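Local coordinates for protein putative pyridoxamine 5-phosphate-dependent dehydrase, Wbdk (Escherichia coli O55:H7, PDB 2GMU) that catalyses the pyridoxal-phosphate-dependent removal of the C3'-hydroxyl from GDP-4-keto-6-deoxy-D-mannose, a transamination-deoxygenation step in the biosynthesis of L-colitose for the O-antigen, at residues E160-S165 against G182-F187; I214-W219 against N250-E255. All coordinates share one frame; numbering follows the deposited sequence.

Contact 1: residues E160-S165 against G182-F187. With PDG (N-({3-hydroxy-2-methyl-5-[(phosphonooxy)methyl]pyridin-4-yl}methyl)-D-glutamic acid), chain D.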
ATOM      1  N   GLU A 160     -11.278   8.154  13.926  1.00 30.43           N
ATOM      2  CA  GLU A 160     -12.365   7.320  13.449  1.00 29.75           C
ATOM      3  C   GLU A 160     -11.991   6.420  12.280  1.00 27.06           C
ATOM      4  O   GLU A 160     -11.380   6.852  11.298  1.00 25.32           O
ATOM      5  CB  GLU A 160     -13.569   8.138  12.931  1.00 24.59           C
ATOM      6  CG  GLU A 160     -14.241   9.106  13.907  1.00 28.92           C
ATOM      7  CD  GLU A 160     -15.426   9.747  13.248  1.00 25.61           C
ATOM      8  OE1 GLU A 160     -16.441   9.135  12.972  1.00 28.57           O
ATOM      9  OE2 GLU A 160     -15.234  11.010  12.972  1.00 21.14           O
ATOM     10  N   ASP A 161     -12.416   5.168  12.381  1.00 25.55           N
ATOM     11  CA  ASP A 161     -12.282   4.228  11.292  1.00 23.45           C
ATOM     12  C   ASP A 161     -13.710   4.162  10.774  1.00 30.28           C
ATOM     13  O   ASP A 161     -14.582   3.524  11.388  1.00 29.87           O
ATOM     14  CB  ASP A 161     -11.802   2.822  11.692  1.00 22.82           C
ATOM     15  CG  ASP A 161     -11.764   1.883  10.516  1.00 24.94           C
ATOM     16  OD1 ASP A 161     -12.445   2.042   9.504  1.00 29.05           O
ATOM     17  OD2 ASP A 161     -10.943   0.868  10.707  1.00 30.41           O
ATOM     18  N   ASN A 162     -13.956   4.885   9.688  1.00 27.05           N
ATOM     19  CA  ASN A 162     -15.290   4.939   9.121  1.00 31.09           C
ATOM     20  C   ASN A 162     -15.454   4.088   7.873  1.00 31.57           C
ATOM     21  O   ASN A 162     -16.313   4.370   7.045  1.00 26.54           O
ATOM     22  CB  ASN A 162     -15.718   6.390   8.838  1.00 31.36           C
ATOM     23  CG  ASN A 162     -17.218   6.558   8.730  1.00 25.27           C
ATOM     24  OD1 ASN A 162     -17.967   6.104   9.597  1.00 31.99           O
ATOM     25  ND2 ASN A 162     -17.649   7.196   7.656  1.00 22.98           N
ATOM     26  N   CYS A 163     -14.652   3.035   7.765  1.00 20.93           N
ATOM     27  CA  CYS A 163     -14.685   2.125   6.634  1.00 30.69           C
ATOM     28  C   CYS A 163     -15.991   1.383   6.391  1.00 29.91           C
ATOM     29  O   CYS A 163     -16.222   0.907   5.289  1.00 28.10           O
ATOM     30  CB  CYS A 163     -13.473   1.174   6.598  1.00 22.18           C
ATOM     31  SG  CYS A 163     -11.965   2.125   6.259  1.00 24.94           S
ATOM     32  N   GLU A 164     -16.850   1.260   7.395  1.00 27.99           N
ATOM     33  CA  GLU A 164     -18.123   0.551   7.205  1.00 28.15           C
ATOM     34  C   GLU A 164     -19.312   1.473   7.303  1.00 30.24           C
ATOM     35  O   GLU A 164     -20.453   1.048   7.140  1.00 23.28           O
ATOM     36  CB  GLU A 164     -18.348  -0.538   8.276  1.00 19.60           C
ATOM     37  CG  GLU A 164     -17.157  -1.510   8.373  1.00 21.99           C
ATOM     38  CD  GLU A 164     -17.315  -2.533   9.467  1.00100.00           C
ATOM     39  OE1 GLU A 164     -18.239  -2.542  10.263  1.00 27.92           O
ATOM     40  OE2 GLU A 164     -16.350  -3.419   9.464  1.00 25.57           O
ATOM     41  N   SER A 165     -19.048   2.740   7.594  1.00 25.74           N
ATOM     42  CA  SER A 165     -20.158   3.620   7.800  1.00 27.28           C
ATOM     43  C   SER A 165     -20.223   4.875   6.962  1.00 27.69           C
ATOM     44  O   SER A 165     -20.749   5.912   7.377  1.00 24.43           O
ATOM     45  CB  SER A 165     -20.303   3.868   9.285  1.00 20.82           C
ATOM     46  OG  SER A 165     -20.297   2.615   9.938  1.00 25.90           O
ATOM     47  N   GLY A 182     -10.533  10.831   9.781  1.00 28.52           N
ATOM     48  CA  GLY A 182     -11.508   9.788   9.559  1.00 27.05           C
ATOM     49  C   GLY A 182     -11.112   8.948   8.336  1.00 27.74           C
ATOM     50  O   GLY A 182     -10.671   9.498   7.328  1.00 26.43           O
ATOM     51  N   THR A 183     -11.256   7.616   8.422  1.00 28.45           N
ATOM     52  CA  THR A 183     -10.937   6.750   7.292  1.00 26.34           C
ATOM     53  C   THR A 183     -12.192   6.160   6.668  1.00 32.19           C
ATOM     54  O   THR A 183     -13.188   5.910   7.357  1.00 26.41           O
ATOM     55  CB  THR A 183      -9.934   5.625   7.592  1.00 16.69           C
ATOM     56  OG1 THR A 183     -10.470   4.748   8.554  1.00 23.49           O
ATOM     57  CG2 THR A 183      -8.596   6.207   8.026  1.00 13.80           C
ATOM     58  N   PHE A 184     -12.099   5.930   5.353  1.00 27.57           N
ATOM     59  CA  PHE A 184     -13.169   5.368   4.538  1.00 34.84           C
ATOM     60  C   PHE A 184     -12.619   4.348   3.559  1.00 21.52           C
ATOM     61  O   PHE A 184     -11.449   4.387   3.178  1.00 24.36           O
ATOM     62  CB  PHE A 184     -13.900   6.422   3.677  1.00 20.45           C
ATOM     63  CG  PHE A 184     -14.576   7.531   4.435  1.00 26.06           C
ATOM     64  CD1 PHE A 184     -13.824   8.476   5.134  1.00 30.34           C
ATOM     65  CD2 PHE A 184     -15.965   7.673   4.403  1.00 33.53           C
ATOM     66  CE1 PHE A 184     -14.440   9.524   5.820  1.00 25.66           C
ATOM     67  CE2 PHE A 184     -16.604   8.715   5.077  1.00 36.08           C
ATOM     68  CZ  PHE A 184     -15.832   9.636   5.787  1.00 23.15           C
ATOM     69  N   SER A 185     -13.491   3.443   3.139  1.00 28.32           N
ATOM     70  CA  SER A 185     -13.115   2.411   2.198  1.00 25.74           C
ATOM     71  C   SER A 185     -14.088   2.382   1.035  1.00 26.93           C
ATOM     72  O   SER A 185     -15.292   2.538   1.234  1.00 30.50           O
ATOM     73  CB  SER A 185     -13.050   1.047   2.882  1.00 24.44           C
ATOM     74  OG  SER A 185     -12.912   0.011   1.924  1.00 26.94           O
ATOM     75  N   SER A 186     -13.546   2.178  -0.166  1.00 28.24           N
ATOM     76  CA  SER A 186     -14.327   2.081  -1.387  1.00 33.15           C
ATOM     77  C   SER A 186     -14.042   0.763  -2.099  1.00 34.11           C
ATOM     78  O   SER A 186     -14.015   0.654  -3.327  1.00 25.79           O
ATOM     79  CB  SER A 186     -14.137   3.271  -2.314  1.00 25.62           C
ATOM     80  OG  SER A 186     -12.842   3.276  -2.869  1.00 27.97           O
ATOM     81  N   PHE A 187     -13.789  -0.253  -1.284  1.00 31.26           N
ATOM     82  CA  PHE A 187     -13.524  -1.585  -1.787  1.00 26.06           C
ATOM     83  C   PHE A 187     -14.855  -2.168  -2.228  1.00 49.74           C
ATOM     84  O   PHE A 187     -15.922  -1.649  -1.865  1.00 33.64           O
ATOM     85  CB  PHE A 187     -12.878  -2.474  -0.697  1.00 25.15           C
ATOM     86  CG  PHE A 187     -12.637  -3.912  -1.117  1.00 31.63           C
ATOM     87  CD1 PHE A 187     -11.618  -4.229  -2.015  1.00 34.09           C
ATOM     88  CD2 PHE A 187     -13.421  -4.954  -0.617  1.00 29.81           C
ATOM     89  CE1 PHE A 187     -11.389  -5.550  -2.404  1.00 45.92           C
ATOM     90  CE2 PHE A 187     -13.206  -6.282  -0.995  1.00 36.76           C
ATOM     91  CZ  PHE A 187     -12.184  -6.579  -1.896  1.00 32.79           C
TER
HETATM   92  N1  PDG D 500     -11.387  -1.044   8.672  1.00 29.84           N
HETATM   93  C2  PDG D 500     -12.573  -1.590   8.887  1.00 27.29           C
HETATM   94  C2A PDG D 500     -13.293  -1.368  10.192  1.00 23.24           C
HETATM   95  C3  PDG D 500     -13.157  -2.372   7.910  1.00 33.20           C
HETATM   96  O3  PDG D 500     -14.370  -2.945   8.078  1.00 24.31           O
HETATM   97  C4  PDG D 500     -12.480  -2.559   6.722  1.00 38.80           C
HETATM   98  C4A PDG D 500     -13.160  -3.417   5.629  1.00 25.60           C
HETATM   99  C5  PDG D 500     -11.201  -2.013   6.509  1.00 25.33           C
HETATM  100  C6  PDG D 500     -10.722  -1.206   7.525  1.00 22.62           C
HETATM  101  C5A PDG D 500     -10.647  -2.145   5.247  1.00 25.15           C
HETATM  102  OP4 PDG D 500     -10.761  -1.432   4.101  1.00 44.10           O
HETATM  103  P   PDG D 500     -10.079  -2.170   2.858  1.00 26.34           P
HETATM  104  OP1 PDG D 500     -10.707  -3.499   2.673  1.00 34.27           O
HETATM  105  OP2 PDG D 500     -10.368  -1.216   1.584  1.00 30.21           O
HETATM  106  OP3 PDG D 500      -8.476  -2.342   3.043  1.00 23.94           O
HETATM  107  NA  PDG D 500     -12.665  -4.763   5.681  1.00 63.67           N
HETATM  108  CAA PDG D 500     -12.836  -5.584   4.580  1.00 79.51           C
HETATM  109  CBA PDG D 500     -12.339  -7.042   4.551  1.00100.00           C
HETATM  110  CGA PDG D 500     -12.767  -7.670   3.206  1.00100.00           C
HETATM  111  CDA PDG D 500     -11.664  -7.496   2.134  1.00100.00           C
HETATM  112  OE1 PDG D 500     -10.907  -6.454   2.114  1.00 51.31           O
HETATM  113  OE2 PDG D 500     -11.509  -8.402   1.242  1.00 53.88           O
HETATM  114  CA  PDG D 500     -13.539  -5.029   3.344  1.00100.00           C
HETATM  115  OA  PDG D 500     -14.805  -5.213   3.196  1.00100.00           O
HETATM  116  OXT PDG D 500     -12.846  -4.395   2.470  1.00 86.87           O
HETATM  117  O   HOH W   1     -16.298   4.218   4.153  1.00 27.43           O
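Asp-161 swings CG opposite its own backbone N (chi1 177°) and Thr-183 places OG1 between its backbone N and carbonyl carbon (chi1 63°), which brings the two side chains together aslant on one face of the sheet. Thr-183 OG1 lies 3.3 Å from Asp-161 CA and is hydrogen-bonded to Asn-62. The strands run in parallel here: Thr-183 N donates to Glu-160 O at 3.0 Å, and Asn-162 N returns a weak bond to Thr-183 O. Beyond it the chain folds into an Asx turn, Cys-163 N meeting Asp-161 OD1 at 3.0 Å nearly in line with the C-O bond. That bond helps fix the carboxylate, whose OD2, hydrogen-bonded to Thr-93 and Asn-62, stands 2.8 Å from N1 of the bound cofactor-glutamate adduct. Cys-163 packs CB over a face of the pyridine ring, 3.7 Å from its N1, while SG rests 3.7 Å from Ser-185 CB. On the other side of the sheet, Asn-162 lies alongside Phe-184, its CG over one face of the ring near the rim; Asn-162 ND2 is 3.2 Å from Phe-184 CE2, with the amide plane almost perpendicular (85°), while OD1 is hydrogen-bonded to Asn-136. A water links Asn-162 O to Ser-185 N where the backbones part. Ser-185 OG then donates to the phosphate oxygen OP2 at 2.8 Å. Glu-164, in the type I turn 162-165, reaches the phenolic O3. An aspartate beside the pyridine nitrogen at the C-terminal ends of parallel strands is characteristic of the cofactor site of fold type I (aspartate aminotransferase-like) enzymes.

Contact 2: residues I214-W219 against N250-E255. With PDG (N-({3-hydroxy-2-methyl-5-[(phosphonooxy)methyl]pyridin-4-yl}methyl)-D-glutamic acid), chain E.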
ATOM      1  N   ILE A 214       3.546  11.475   2.653  1.00 29.76           N
ATOM      2  CA  ILE A 214       3.761  10.060   2.954  1.00 39.05           C
ATOM      3  C   ILE A 214       3.054   9.061   2.063  1.00 33.33           C
ATOM      4  O   ILE A 214       3.403   7.880   2.058  1.00 24.52           O
ATOM      5  CB  ILE A 214       3.582   9.717   4.427  1.00 35.80           C
ATOM      6  CG1 ILE A 214       2.210  10.159   4.937  1.00 32.47           C
ATOM      7  CG2 ILE A 214       4.686  10.376   5.241  1.00 36.61           C
ATOM      8  CD1 ILE A 214       1.829   9.554   6.286  1.00 22.95           C
ATOM      9  N   ARG A 215       2.047   9.545   1.337  1.00 25.16           N
ATOM     10  CA  ARG A 215       1.277   8.716   0.425  1.00 24.55           C
ATOM     11  C   ARG A 215       2.138   8.360  -0.767  1.00 25.11           C
ATOM     12  O   ARG A 215       2.017   7.304  -1.407  1.00 18.80           O
ATOM     13  CB  ARG A 215       0.078   9.497  -0.117  1.00 27.14           C
ATOM     14  CG  ARG A 215      -0.589   8.846  -1.335  1.00 31.11           C
ATOM     15  CD  ARG A 215      -1.923   9.484  -1.734  1.00 21.59           C
ATOM     16  NE  ARG A 215      -1.739  10.840  -2.267  1.00 29.46           N
ATOM     17  CZ  ARG A 215      -2.689  11.616  -2.810  1.00 36.73           C
ATOM     18  NH1 ARG A 215      -3.970  11.253  -2.929  1.00 31.04           N
ATOM     19  NH2 ARG A 215      -2.340  12.825  -3.237  1.00 36.67           N
ATOM     20  N   ALA A 216       3.013   9.311  -1.073  1.00 19.59           N
ATOM     21  CA  ALA A 216       3.856   9.147  -2.225  1.00 21.67           C
ATOM     22  C   ALA A 216       5.302   9.493  -2.023  1.00 33.36           C
ATOM     23  O   ALA A 216       5.699  10.631  -2.260  1.00 29.87           O
ATOM     24  CB  ALA A 216       3.327   9.999  -3.364  1.00 20.30           C
ATOM     25  N   HIS A 217       6.051   8.470  -1.623  1.00 28.66           N
ATOM     26  CA  HIS A 217       7.481   8.525  -1.468  1.00 33.80           C
ATOM     27  C   HIS A 217       8.053   9.498  -0.449  1.00 33.50           C
ATOM     28  O   HIS A 217       9.273   9.633  -0.362  1.00 37.92           O
ATOM     29  CB  HIS A 217       8.148   8.676  -2.858  1.00 34.30           C
ATOM     30  CG  HIS A 217       7.628   7.708  -3.896  1.00 33.31           C
ATOM     31  ND1 HIS A 217       7.916   6.349  -3.851  1.00 34.71           N
ATOM     32  CD2 HIS A 217       6.849   7.922  -4.999  1.00 30.85           C
ATOM     33  CE1 HIS A 217       7.323   5.782  -4.897  1.00 32.29           C
ATOM     34  NE2 HIS A 217       6.674   6.702  -5.610  1.00 24.88           N
ATOM     35  N   GLY A 218       7.225  10.167   0.348  1.00 23.66           N
ATOM     36  CA  GLY A 218       7.802  11.096   1.314  1.00 24.58           C
ATOM     37  C   GLY A 218       8.506  12.252   0.592  1.00 21.74           C
ATOM     38  O   GLY A 218       9.472  12.844   1.074  1.00 37.20           O
ATOM     39  N   TRP A 219       7.993  12.569  -0.595  1.00 33.75           N
ATOM     40  CA  TRP A 219       8.526  13.638  -1.414  1.00 30.43           C
ATOM     41  C   TRP A 219       7.690  14.910  -1.306  1.00 37.44           C
ATOM     42  O   TRP A 219       6.685  14.953  -0.587  1.00 32.45           O
ATOM     43  CB  TRP A 219       8.734  13.197  -2.881  1.00 27.79           C
ATOM     44  CG  TRP A 219       7.480  12.967  -3.678  1.00 35.81           C
ATOM     45  CD1 TRP A 219       6.210  13.399  -3.399  1.00 30.62           C
ATOM     46  CD2 TRP A 219       7.396  12.242  -4.906  1.00 28.34           C
ATOM     47  NE1 TRP A 219       5.343  12.994  -4.372  1.00 27.41           N
ATOM     48  CE2 TRP A 219       6.048  12.297  -5.322  1.00 43.55           C
ATOM     49  CE3 TRP A 219       8.337  11.587  -5.698  1.00 27.97           C
ATOM     50  CZ2 TRP A 219       5.626  11.673  -6.505  1.00 32.18           C
ATOM     51  CZ3 TRP A 219       7.928  10.996  -6.869  1.00 33.30           C
ATOM     52  CH2 TRP A 219       6.583  11.031  -7.266  1.00 30.34           C
ATOM     53  N   ASN A 250       4.294   4.278  -0.740  1.00 23.78           N
ATOM     54  CA  ASN A 250       3.725   4.493  -2.052  1.00 35.86           C
ATOM     55  C   ASN A 250       2.398   3.787  -1.955  1.00 38.90           C
ATOM     56  O   ASN A 250       2.342   2.564  -2.092  1.00 25.87           O
ATOM     57  CB  ASN A 250       4.498   4.026  -3.303  1.00 23.76           C
ATOM     58  CG  ASN A 250       3.643   4.130  -4.571  1.00 34.53           C
ATOM     59  OD1 ASN A 250       2.554   4.726  -4.564  1.00 37.04           O
ATOM     60  ND2 ASN A 250       4.106   3.536  -5.669  1.00 28.45           N
ATOM     61  N   VAL A 251       1.356   4.552  -1.649  1.00 31.23           N
ATOM     62  CA  VAL A 251       0.036   3.973  -1.530  1.00 29.17           C
ATOM     63  C   VAL A 251      -0.945   4.752  -2.367  1.00 41.41           C
ATOM     64  O   VAL A 251      -2.114   4.923  -2.020  1.00 32.91           O
ATOM     65  CB  VAL A 251      -0.450   3.789  -0.097  1.00 32.59           C
ATOM     66  CG1 VAL A 251       0.460   2.807   0.637  1.00 34.18           C
ATOM     67  CG2 VAL A 251      -0.488   5.120   0.644  1.00 18.44           C
ATOM     68  N   ARG A 252      -0.430   5.230  -3.487  1.00 28.54           N
ATOM     69  CA  ARG A 252      -1.253   6.000  -4.382  1.00 29.19           C
ATOM     70  C   ARG A 252      -2.360   5.150  -4.961  1.00 26.32           C
ATOM     71  O   ARG A 252      -2.186   3.959  -5.197  1.00 25.60           O
ATOM     72  CB  ARG A 252      -0.426   6.506  -5.548  1.00 30.22           C
ATOM     73  CG  ARG A 252       0.492   7.661  -5.191  1.00 34.76           C
ATOM     74  CD  ARG A 252       1.320   8.087  -6.398  1.00 36.60           C
ATOM     75  NE  ARG A 252       1.988   6.954  -7.030  1.00 33.60           N
ATOM     76  CZ  ARG A 252       3.167   7.018  -7.642  1.00 47.45           C
ATOM     77  NH1 ARG A 252       3.856   8.151  -7.745  1.00 30.79           N
ATOM     78  NH2 ARG A 252       3.671   5.909  -8.165  1.00 38.56           N
ATOM     79  N   PRO A 253      -3.494   5.773  -5.218  1.00 30.23           N
ATOM     80  CA  PRO A 253      -4.566   5.042  -5.838  1.00 34.96           C
ATOM     81  C   PRO A 253      -4.366   5.193  -7.347  1.00 41.30           C
ATOM     82  O   PRO A 253      -3.604   6.042  -7.824  1.00 33.27           O
ATOM     83  CB  PRO A 253      -5.842   5.801  -5.471  1.00 27.45           C
ATOM     84  CG  PRO A 253      -5.391   7.239  -5.259  1.00 29.95           C
ATOM     85  CD  PRO A 253      -3.884   7.196  -5.034  1.00 20.68           C
ATOM     86  N   LEU A 254      -5.062   4.375  -8.110  1.00 27.55           N
ATOM     87  CA  LEU A 254      -4.967   4.469  -9.551  1.00 34.79           C
ATOM     88  C   LEU A 254      -5.883   5.564 -10.056  1.00 32.58           C
ATOM     89  O   LEU A 254      -6.968   5.807  -9.494  1.00 31.82           O
ATOM     90  CB  LEU A 254      -5.315   3.130 -10.225  1.00 31.85           C
ATOM     91  CG  LEU A 254      -4.231   2.076  -9.996  1.00 39.22           C
ATOM     92  CD1 LEU A 254      -4.623   0.781 -10.691  1.00 50.53           C
ATOM     93  CD2 LEU A 254      -2.900   2.570 -10.555  1.00 45.72           C
ATOM     94  N   GLU A 255      -5.458   6.230 -11.117  1.00 30.75           N
ATOM     95  CA  GLU A 255      -6.304   7.271 -11.650  1.00 31.51           C
ATOM     96  C   GLU A 255      -7.727   6.771 -11.923  1.00 39.28           C
ATOM     97  O   GLU A 255      -8.714   7.497 -11.773  1.00 29.43           O
ATOM     98  CB  GLU A 255      -5.675   7.942 -12.874  1.00 31.17           C
ATOM     99  CG  GLU A 255      -6.585   9.049 -13.423  1.00 37.30           C
ATOM    100  CD  GLU A 255      -6.363  10.372 -12.756  1.00 47.62           C
ATOM    101  OE1 GLU A 255      -6.039  10.480 -11.589  1.00 33.87           O
ATOM    102  OE2 GLU A 255      -6.563  11.382 -13.568  1.00 42.26           O
TER
HETATM  103  N1  PDG E 501      13.180   1.097  -5.523  1.00 29.12           N
HETATM  104  C2  PDG E 501      13.944   1.651  -6.462  1.00 21.53           C
HETATM  105  C2A PDG E 501      15.441   1.515  -6.423  1.00 26.02           C
HETATM  106  C3  PDG E 501      13.363   2.359  -7.499  1.00 31.54           C
HETATM  107  O3  PDG E 501      14.093   2.944  -8.471  1.00 28.02           O
HETATM  108  C4  PDG E 501      11.996   2.460  -7.548  1.00 48.37           C
HETATM  109  C4A PDG E 501      11.377   3.223  -8.728  1.00 28.59           C
HETATM  110  C5  PDG E 501      11.185   1.904  -6.550  1.00 31.32           C
HETATM  111  C6  PDG E 501      11.834   1.188  -5.555  1.00 27.31           C
HETATM  112  C5A PDG E 501       9.794   1.973  -6.755  1.00 24.97           C
HETATM  113  OP4 PDG E 501       8.812   1.187  -7.263  1.00 37.29           O
HETATM  114  P   PDG E 501       7.400   1.961  -7.343  1.00 28.40           P
HETATM  115  OP1 PDG E 501       7.493   3.177  -8.166  1.00 33.84           O
HETATM  116  OP2 PDG E 501       6.341   0.952  -8.014  1.00 45.26           O
HETATM  117  OP3 PDG E 501       6.900   2.356  -5.857  1.00 34.45           O
HETATM  118  NA  PDG E 501      11.021   4.528  -8.301  1.00 33.82           N
HETATM  119  CAA PDG E 501      10.061   5.184  -8.947  1.00 89.20           C
HETATM  120  CBA PDG E 501       9.651   6.596  -8.490  1.00 53.48           C
HETATM  121  CGA PDG E 501       8.630   7.193  -9.469  1.00 52.52           C
HETATM  122  CDA PDG E 501       7.194   6.953  -8.966  1.00 59.00           C
HETATM  123  OE1 PDG E 501       6.877   5.846  -8.400  1.00 45.36           O
HETATM  124  OE2 PDG E 501       6.314   7.876  -9.122  1.00 46.20           O
HETATM  125  CA  PDG E 501       9.372   4.508 -10.151  1.00100.00           C
HETATM  126  OA  PDG E 501       8.834   3.349 -10.020  1.00100.00           O
HETATM  127  OXT PDG E 501       9.353   5.094 -11.289  1.00100.00           O
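An Asx turn at 250-252 and the chain leaving helix 205-215 together form a glutamate- and phosphate-binding edge, which this subunit lends to the active site of its dimer partner. A single backbone bridge pairs Ala-216 with Asn-250, and Val-251 N donates to Arg-215 O at 2.8 Å, nearly straight (169°) and in the carbonyl plane. Beside it, the aliphatic part of Arg-252 packs CG against Ala-216 CB at 4.1 Å and crosses Arg-215 at about a right angle; the guanidinium of Arg-215 turns elsewhere, to a salt bridge with Glu-40. In the Asx turn, Asn-250 OD1 accepts from Arg-252 N, which holds the amide so that ND2 points to the phosphate oxygen OP3, 3.0 Å away. The same ND2 also bonds to Glu-196 of the second subunit. His-217 lies alongside Asn-250, its CE1 3.7 Å from Asn-250 CB, and its NE2 gives a weak bond to the glutamate oxygen OE1. Trp-90 of the second subunit meets the His-217 ring edge to face. Bent at chi3 (-51°), Arg-252 turns its guanidinium to the same carboxylate: NH1 reaches OE2 at 2.8 Å and NH2 reaches OE1 at 3.2 Å. Glu-196 of the second subunit forms a salt bridge with NE, so the guanidinium is held between two carboxylates. The imidazole and guanidinium planes stand 83° apart, with His-217 NE2 over one guanidinium face, 3.8 Å from Arg-252 NH1.

The centre of contact 1 is about 2 Å from that of the chain, within the main sheet, and the centre of contact 2 about 20 Å, where loops meet the second subunit; contact 1 is wholly buried, and contact 2 nearly so, with Arg-252 partly exposed. Their centres are 19 Å apart, their nearest atoms about 8 Å. They serve different active sites: 160-165 and 182-187 hold the pyridine and phosphate of one adduct, while 214-219 and 250-255 reach the phosphate and glutamate tail of the other. Each uses an Asx turn, but contact 1 pairs parallel strands and contact 2 relies on one backbone bridge and on the polar side chains of His-217, Asn-250 and Arg-252. By dimer symmetry, each site combines both.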